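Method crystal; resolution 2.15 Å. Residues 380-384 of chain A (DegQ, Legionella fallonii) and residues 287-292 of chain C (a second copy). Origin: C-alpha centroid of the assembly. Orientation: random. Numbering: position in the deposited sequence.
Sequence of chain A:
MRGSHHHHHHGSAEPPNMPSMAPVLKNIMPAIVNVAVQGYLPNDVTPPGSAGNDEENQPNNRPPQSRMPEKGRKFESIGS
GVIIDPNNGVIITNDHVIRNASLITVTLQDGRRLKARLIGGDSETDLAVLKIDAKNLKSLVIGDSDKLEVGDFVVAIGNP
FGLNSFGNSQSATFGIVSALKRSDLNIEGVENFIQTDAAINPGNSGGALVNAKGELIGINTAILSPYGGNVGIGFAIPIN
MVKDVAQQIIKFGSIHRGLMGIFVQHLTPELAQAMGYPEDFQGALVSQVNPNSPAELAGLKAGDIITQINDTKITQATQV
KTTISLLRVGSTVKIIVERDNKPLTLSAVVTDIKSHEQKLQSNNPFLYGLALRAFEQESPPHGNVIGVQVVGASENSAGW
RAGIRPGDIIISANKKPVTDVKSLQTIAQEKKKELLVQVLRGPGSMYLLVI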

# COMPACT_ATOMS: atom_id res chain seq x y z
N PRO A 380 49.21 20.36 -0.39
CA PRO A 380 49.22 19.80 -1.77
C PRO A 380 47.98 20.13 -2.57
O PRO A 380 46.89 20.10 -2.03
CB PRO A 380 49.33 18.28 -1.56
CG PRO A 380 49.77 18.11 -0.17
CD PRO A 380 49.43 19.33 0.63
N PRO A 381 48.15 20.49 -3.84
CA PRO A 381 49.42 20.56 -4.55
C PRO A 381 50.04 21.93 -4.55
O PRO A 381 50.92 22.17 -5.36
CB PRO A 381 49.02 20.20 -5.98
CG PRO A 381 47.64 20.79 -6.10
CD PRO A 381 47.01 20.78 -4.73
N HIS A 382 49.62 22.81 -3.66
CA HIS A 382 50.11 24.19 -3.72
C HIS A 382 51.44 24.45 -3.03
O HIS A 382 51.97 25.54 -3.17
CB HIS A 382 49.11 25.15 -3.09
CG HIS A 382 47.73 25.02 -3.63
ND1 HIS A 382 47.33 25.64 -4.80
CD2 HIS A 382 46.64 24.37 -3.15
CE1 HIS A 382 46.06 25.35 -5.03
NE2 HIS A 382 45.62 24.59 -4.04
N GLY A 383 51.94 23.51 -2.24
CA GLY A 383 53.13 23.80 -1.43
C GLY A 383 52.72 24.56 -0.17
O GLY A 383 51.56 24.38 0.34
N ASN A 384 53.63 25.42 0.31
CA ASN A 384 53.36 26.14 1.52
C ASN A 384 52.49 27.33 1.24
O ASN A 384 52.86 28.14 0.45
CB ASN A 384 54.62 26.60 2.25
CG ASN A 384 54.29 26.93 3.70
OD1 ASN A 384 53.28 26.40 4.25
ND2 ASN A 384 55.03 27.83 4.29
N SER C 287 45.91 31.13 -13.53
CA SER C 287 45.58 31.43 -12.16
C SER C 287 46.46 30.69 -11.17
O SER C 287 46.47 31.03 -10.01
CB SER C 287 44.11 31.13 -11.90
OG SER C 287 43.78 29.78 -12.18
N GLN C 288 47.20 29.69 -11.63
CA GLN C 288 48.06 28.89 -10.76
C GLN C 288 48.98 28.03 -11.60
O GLN C 288 48.60 27.55 -12.66
CB GLN C 288 47.16 28.05 -9.84
CG GLN C 288 47.55 26.62 -9.54
CD GLN C 288 46.61 25.95 -8.56
OE1 GLN C 288 45.90 26.62 -7.82
NE2 GLN C 288 46.59 24.62 -8.55
N VAL C 289 50.20 27.87 -11.12
CA VAL C 289 51.22 26.97 -11.67
C VAL C 289 51.68 26.06 -10.49
O VAL C 289 52.14 26.57 -9.48
CB VAL C 289 52.39 27.74 -12.21
CG1 VAL C 289 53.42 26.79 -12.83
CG2 VAL C 289 51.88 28.77 -13.24
N ASN C 290 51.45 24.75 -10.58
CA ASN C 290 51.83 23.85 -9.48
C ASN C 290 53.32 23.69 -9.36
O ASN C 290 54.05 23.68 -10.37
CB ASN C 290 51.23 22.51 -9.69
CG ASN C 290 49.74 22.52 -9.62
OD1 ASN C 290 49.11 21.68 -10.20
ND2 ASN C 290 49.17 23.50 -8.92
N PRO C 291 53.81 23.64 -8.12
CA PRO C 291 55.27 23.48 -7.90
C PRO C 291 55.79 22.14 -8.47
O PRO C 291 55.16 21.12 -8.30
CB PRO C 291 55.44 23.56 -6.36
CG PRO C 291 54.06 23.46 -5.76
CD PRO C 291 53.05 23.84 -6.87
N ASN C 292 56.90 22.18 -9.19
CA ASN C 292 57.60 20.98 -9.65
C ASN C 292 56.87 20.31 -10.81
O ASN C 292 56.99 19.11 -11.02
CB ASN C 292 57.81 19.96 -8.51
CG ASN C 292 58.43 20.59 -7.26
OD1 ASN C 292 59.49 21.19 -7.32
ND2 ASN C 292 57.78 20.40 -6.11

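This is a small, mainly packing contact between two copies of DegQ, in which the loop Pro A381–Gly A383 rests against Pro C291 and reaches with its histidine to the side chain of Gln C288. The two stretches together bury 217 Å², and no clear hydrogen bond crosses between them. The backbones come nearest at His A382 and Asn C290, whose CA atoms are 6.0 Å apart. On the chain C side, the contact spans the end of a strand, residues 287–289, and the loop that follows; the chain A residues involved belong to no helix or strand.

Pro C291 is the common partner of all three residues of this loop. Its CA-to-CB bond points toward chain A, and its ring, with C-gamma endo pucker, lies along the chain A backbone. Pro A381 O sits 3.1 Å from Pro C291 CD, a short approach of a carbonyl oxygen to a ring carbon that bears slightly polarised hydrogens. Farther along, Pro C291 CG is 3.9 Å from His A382 C and 4.1 Å from Gly A383 N, so the ring packs against the peptide unit joining these two residues. Gly A383 has phi/psi of 81/-149°, and at these angles a CB would be jammed against the carbonyl O of His A382; this by itself calls for glycine. An ideal CB would point toward chain C, 3.7 Å from Pro C291 CG.

Pro A381 follows a cis peptide bond, and its CA-to-CB bond points toward chain C. Its ring adds a looser contact, with CG 4.2 Å from the atom modelled as ND2 of Asn C290, and nothing here depends on which amide atom that is.

His A382 behaves differently: its CA-to-CB bond points away from chain C, yet with chi1 in the m well (-52°) and chi2 at -83° the imidazole comes back within reach. Gln C288, buried and with its CA-to-CB bond toward chain A, meets it with an extended chi2 (177°) and chi1 at 140°, between wells. The modelled OE1 of Gln C288 lies near the plane of the imidazole at its edge, 3.1 Å from His A382 CE1. The amide of Gln C288 is probably turned over in the model, so the identity of the atom facing the histidine remains open. His A382 NE2 is hydrogen-bonded elsewhere in the structure. The end residues Pro A380, Asn A384, Ser C287 and Asn C292 make no contact between the stretches, nor does Val C289, whose side chain is out of reach although both its neighbours take part.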